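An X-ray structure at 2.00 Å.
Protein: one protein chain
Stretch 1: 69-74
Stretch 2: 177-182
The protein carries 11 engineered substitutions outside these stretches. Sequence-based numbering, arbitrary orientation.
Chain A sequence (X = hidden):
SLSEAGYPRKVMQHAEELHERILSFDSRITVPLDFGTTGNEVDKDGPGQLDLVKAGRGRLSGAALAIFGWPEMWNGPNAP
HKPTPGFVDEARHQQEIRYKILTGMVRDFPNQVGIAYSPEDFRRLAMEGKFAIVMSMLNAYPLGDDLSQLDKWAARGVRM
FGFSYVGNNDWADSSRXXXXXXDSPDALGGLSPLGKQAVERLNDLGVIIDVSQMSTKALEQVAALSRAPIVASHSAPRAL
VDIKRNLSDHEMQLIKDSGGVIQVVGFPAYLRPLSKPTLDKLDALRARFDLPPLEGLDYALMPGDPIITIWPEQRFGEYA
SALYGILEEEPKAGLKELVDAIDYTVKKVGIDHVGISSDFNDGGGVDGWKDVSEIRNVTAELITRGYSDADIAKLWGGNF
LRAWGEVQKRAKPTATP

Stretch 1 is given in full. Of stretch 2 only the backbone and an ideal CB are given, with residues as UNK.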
ATOM      1  N   GLY A  69       2.630  12.490   0.548  1.00 19.37           N
ATOM      2  CA  GLY A  69       2.103  13.571   1.376  1.00 21.06           C
ATOM      3  C   GLY A  69       0.580  13.529   1.313  1.00 22.07           C
ATOM      4  O   GLY A  69       0.010  12.976   0.367  1.00 21.62           O
ATOM      5  N   TRP A  70      -0.076  14.100   2.324  1.00 22.90           N
ATOM      6  CA  TRP A  70      -1.534  14.227   2.343  1.00 23.68           C
ATOM      7  C   TRP A  70      -1.953  15.345   3.304  1.00 24.71           C
ATOM      8  O   TRP A  70      -1.078  15.930   3.954  1.00 24.98           O
ATOM      9  CB  TRP A  70      -2.161  12.870   2.720  1.00 23.82           C
ATOM     10  CG  TRP A  70      -2.221  12.606   4.164  1.00 21.55           C
ATOM     11  CD1 TRP A  70      -1.227  12.794   5.085  1.00 23.18           C
ATOM     12  CD2 TRP A  70      -3.337  12.084   4.870  1.00 22.26           C
ATOM     13  NE1 TRP A  70      -1.663  12.409   6.336  1.00 21.57           N
ATOM     14  CE2 TRP A  70      -2.961  11.975   6.228  1.00 22.26           C
ATOM     15  CE3 TRP A  70      -4.632  11.677   4.483  1.00 22.73           C
ATOM     16  CZ2 TRP A  70      -3.845  11.491   7.216  1.00 24.02           C
ATOM     17  CZ3 TRP A  70      -5.509  11.202   5.466  1.00 22.10           C
ATOM     18  CH2 TRP A  70      -5.102  11.098   6.809  1.00 22.55           C
ATOM     19  N   PRO A  71      -3.277  15.669   3.385  1.00 25.73           N
ATOM     20  CA  PRO A  71      -3.747  16.774   4.244  1.00 26.53           C
ATOM     21  C   PRO A  71      -3.832  16.360   5.717  1.00 28.02           C
ATOM     22  O   PRO A  71      -4.931  16.279   6.287  1.00 27.87           O
ATOM     23  CB  PRO A  71      -5.151  17.107   3.685  1.00 27.23           C
ATOM     24  CG  PRO A  71      -5.344  16.193   2.445  1.00 26.60           C
ATOM     25  CD  PRO A  71      -4.398  15.037   2.668  1.00 25.48           C
ATOM     26  N   GLU A  72      -2.665  16.075   6.291  1.00 28.34           N
ATOM     27  CA  GLU A  72      -2.477  15.719   7.692  1.00 29.93           C
ATOM     28  C   GLU A  72      -3.267  16.609   8.653  1.00 30.53           C
ATOM     29  O   GLU A  72      -3.134  17.834   8.628  1.00 31.25           O
ATOM     30  CB  GLU A  72      -0.970  15.754   8.037  1.00 29.30           C
ATOM     31  CG  GLU A  72      -0.629  15.250   9.441  1.00 30.65           C
ATOM     32  CD  GLU A  72      -1.105  13.825   9.685  1.00 31.32           C
ATOM     33  OE1 GLU A  72      -0.568  12.911   9.019  1.00 29.86           O
ATOM     34  OE2 GLU A  72      -2.001  13.610  10.546  1.00 30.12           O
ATOM     35  N   MET A  73      -4.095  15.979   9.484  1.00 31.54           N
ATOM     36  CA  MET A  73      -4.886  16.699  10.491  1.00 32.19           C
ATOM     37  C   MET A  73      -4.323  16.570  11.911  1.00 32.90           C
ATOM     38  O   MET A  73      -4.665  17.370  12.786  1.00 33.00           O
ATOM     39  CB  MET A  73      -6.363  16.253  10.465  1.00 32.13           C
ATOM     40  CG  MET A  73      -6.660  14.828  10.959  1.00 31.41           C
ATOM     41  SD  MET A  73      -6.182  13.469   9.840  1.00 28.56           S
ATOM     42  CE  MET A  73      -7.282  13.807   8.462  1.00 31.77           C
ATOM     43  N   TRP A  74      -3.461  15.572  12.129  1.00 33.56           N
ATOM     44  CA  TRP A  74      -3.034  15.177  13.475  1.00 34.77           C
ATOM     45  C   TRP A  74      -1.669  15.712  13.890  1.00 34.81           C
ATOM     46  O   TRP A  74      -1.318  16.840  13.557  1.00 35.33           O
ATOM     47  CB  TRP A  74      -3.060  13.658  13.599  1.00 35.67           C
ATOM     48  CG  TRP A  74      -4.460  13.102  13.642  1.00 37.31           C
ATOM     49  CD1 TRP A  74      -5.047  12.284  12.717  1.00 38.04           C
ATOM     50  CD2 TRP A  74      -5.439  13.316  14.672  1.00 37.92           C
ATOM     51  NE1 TRP A  74      -6.334  11.976  13.105  1.00 39.47           N
ATOM     52  CE2 TRP A  74      -6.598  12.590  14.303  1.00 38.98           C
ATOM     53  CE3 TRP A  74      -5.447  14.041  15.875  1.00 38.26           C
ATOM     54  CZ2 TRP A  74      -7.762  12.583  15.087  1.00 37.90           C
ATOM     55  CZ3 TRP A  74      -6.600  14.030  16.654  1.00 37.63           C
ATOM     56  CH2 TRP A  74      -7.741  13.305  16.257  1.00 38.04           C
ATOM     57  N   UNK A 177     -13.629   8.271   0.587  1.00 13.40           N
ATOM     58  CA  UNK A 177     -13.837   9.709   0.762  1.00 14.66           C
ATOM     59  C   UNK A 177     -13.921  10.031   2.260  1.00 15.52           C
ATOM     60  O   UNK A 177     -14.536   9.270   3.043  1.00 13.61           O
ATOM     61  CB  UNK A 177     -15.103  10.168   0.037  1.00 14.66           C
ATOM     62  N   UNK A 178     -13.259  11.109   2.667  1.00 15.65           N
ATOM     63  CA  UNK A 178     -13.347  11.520   4.068  1.00 17.45           C
ATOM     64  C   UNK A 178     -14.292  12.685   4.323  1.00 17.59           C
ATOM     65  O   UNK A 178     -14.081  13.793   3.795  1.00 16.70           O
ATOM     66  CB  UNK A 178     -11.953  11.894   4.575  1.00 17.45           C
ATOM     67  N   UNK A 179     -15.270  12.470   5.216  1.00 17.74           N
ATOM     68  CA  UNK A 179     -16.206  13.535   5.563  1.00 17.91           C
ATOM     69  C   UNK A 179     -15.523  14.705   6.284  1.00 18.51           C
ATOM     70  O   UNK A 179     -15.977  15.834   6.176  1.00 17.93           O
ATOM     71  CB  UNK A 179     -17.327  12.972   6.439  1.00 17.91           C
ATOM     72  N   UNK A 180     -14.417  14.438   6.972  1.00 17.86           N
ATOM     73  CA  UNK A 180     -13.562  15.512   7.514  1.00 18.10           C
ATOM     74  C   UNK A 180     -12.986  16.482   6.449  1.00 17.17           C
ATOM     75  O   UNK A 180     -12.705  17.653   6.759  1.00 16.99           O
ATOM     76  CB  UNK A 180     -12.402  14.878   8.284  1.00 18.10           C
ATOM     77  N   UNK A 181     -12.803  16.003   5.212  1.00 15.85           N
ATOM     78  CA  UNK A 181     -12.340  16.845   4.077  1.00 15.59           C
ATOM     79  C   UNK A 181     -13.521  17.418   3.259  1.00 15.21           C
ATOM     80  O   UNK A 181     -13.333  17.993   2.180  1.00 15.53           O
ATOM     81  CB  UNK A 181     -11.432  16.026   3.157  1.00 15.59           C
ATOM     82  N   UNK A 182     -14.728  17.189   3.763  1.00 15.45           N
ATOM     83  CA  UNK A 182     -16.007  17.517   3.100  1.00 15.40           C
ATOM     84  C   UNK A 182     -16.160  16.764   1.764  1.00 15.23           C
ATOM     85  O   UNK A 182     -16.769  17.254   0.827  1.00 14.92           O
ATOM     86  CB  UNK A 182     -16.103  19.025   2.859  1.00 15.40           C
TER

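Stretch 1 turns toward residues 177-182 a largely apolar surface made of the Trp70 ring, the Pro71 ring and the Met73 side chain. Its one carboxylate is engaged within the stretch: Glu72 OE1 accepts a hydrogen bond from Trp70 NE1 (2.9 Å) and Glu72 OE2 one from Trp74 N (2.9 Å). Apart from the Pro71 carbonyl, there is little here for a polar side chain to seek.

Position 177 lies out of reach of this surface. Its backbone angles, -61°/137°, are extended and compatible with most residues, proline included, and stretch 1 exerts no preference. The residue is Pro177, which makes no contact across the gap.

At position 178 the CA-to-CB bond points toward stretch 1, but nothing lies within 5.5 Å of the ideal CB. A side chain must therefore extend some way to touch, and what it would meet is the six-membered ring of Trp70, near CZ3, and the Met73 methyl. Leucine, isoleucine or methionine would suit. The residue is Leu178, with chi1 m and chi2 t; its CD1 comes to 4.4 Å from Trp70 CZ3 and 4.3 Å from Met73 CE, a loose apolar contact with both.

Position 179 is again out of reach. Its phi of -66° begins a short 3-10 segment, and proline is among the many residues that would fit. Pro179 occupies it, its ring closing back on its own nitrogen and its carbonyl accepting a hydrogen bond from the backbone N of position 182 (Pro179 O to N, 3.0 Å).

Position 180 points toward stretch 1, and its ideal CB already lies 5.2 Å from Met73 CE. With helical angles of -60°/-28° and an apolar neighbour, a medium or large hydrophobic side chain is expected; leucine, methionine or an aromatic could each reach Met73. The residue is Phe180. With chi1 t, the ring reaches toward Met73, and its CE2 comes to 3.5 Å from Met73 CB.

Position 181 also points toward stretch 1, yet its ideal CB has nothing within 5.5 Å, so a short side chain would fall well short. Ahead lies a space bordered by Trp70, Pro71 and Met73, suited to a long apolar or aromatic residue. Phe181 fills it and loses more area to the other stretch than any other residue here. Its CZ lies 3.7 Å from Pro71 CG, 3.6 Å from Pro71 O and 4.1 Å from Trp70 CZ3, while CE1 meets Met73 CE at 3.7 Å. The ring is thus packed against three residues at once. The hydrogen bond from Phe181 N to Leu178 O (2.9 Å) closes the turn that carries it.

Position 182 is out of reach, and its positive phi, 61°/33°, is the main clue: glycine and asparagine tolerate this left-handed conformation best, with aspartate also plausible. It is Asn182, whose OD1 is hydrogen-bonded elsewhere in the structure.

Stretch 2, residues 177-182: PLPFFN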
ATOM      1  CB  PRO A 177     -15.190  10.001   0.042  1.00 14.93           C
ATOM      2  CG  PRO A 177     -15.823   8.693  -0.261  1.00 13.80           C
ATOM      3  CD  PRO A 177     -14.761   7.598  -0.104  1.00 14.12           C
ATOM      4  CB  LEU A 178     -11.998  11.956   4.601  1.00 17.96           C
ATOM      5  CG  LEU A 178     -10.923  10.938   4.914  1.00 21.73           C
ATOM      6  CD1 LEU A 178      -9.888  11.673   5.791  1.00 21.92           C
ATOM      7  CD2 LEU A 178     -11.530   9.718   5.618  1.00 24.95           C
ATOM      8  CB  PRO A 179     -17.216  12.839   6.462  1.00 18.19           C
ATOM      9  CG  PRO A 179     -16.498  11.692   7.047  1.00 17.12           C
ATOM     10  CD  PRO A 179     -15.537  11.231   5.967  1.00 17.87           C
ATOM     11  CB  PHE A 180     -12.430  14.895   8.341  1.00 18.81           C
ATOM     12  CG  PHE A 180     -11.718  15.884   9.227  1.00 19.98           C
ATOM     13  CD1 PHE A 180     -12.371  16.454  10.326  1.00 21.44           C
ATOM     14  CD2 PHE A 180     -10.391  16.213   8.986  1.00 21.09           C
ATOM     15  CE1 PHE A 180     -11.710  17.388  11.175  1.00 23.04           C
ATOM     16  CE2 PHE A 180      -9.718  17.144   9.821  1.00 23.31           C
ATOM     17  CZ  PHE A 180     -10.376  17.718  10.918  1.00 21.35           C
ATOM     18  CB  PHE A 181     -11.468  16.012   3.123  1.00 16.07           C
ATOM     19  CG  PHE A 181     -10.169  15.512   3.729  1.00 18.10           C
ATOM     20  CD1 PHE A 181      -9.669  16.057   4.917  1.00 19.28           C
ATOM     21  CD2 PHE A 181      -9.415  14.524   3.060  1.00 20.04           C
ATOM     22  CE1 PHE A 181      -8.451  15.581   5.460  1.00 22.30           C
ATOM     23  CE2 PHE A 181      -8.211  14.048   3.584  1.00 19.78           C
ATOM     24  CZ  PHE A 181      -7.725  14.579   4.791  1.00 18.57           C
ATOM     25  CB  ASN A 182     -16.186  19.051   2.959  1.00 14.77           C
ATOM     26  CG  ASN A 182     -17.598  19.443   2.525  1.00 15.82           C
ATOM     27  OD1 ASN A 182     -18.568  18.809   2.931  1.00 17.07           O
ATOM     28  ND2 ASN A 182     -17.712  20.482   1.679  1.00 16.43           N
TER
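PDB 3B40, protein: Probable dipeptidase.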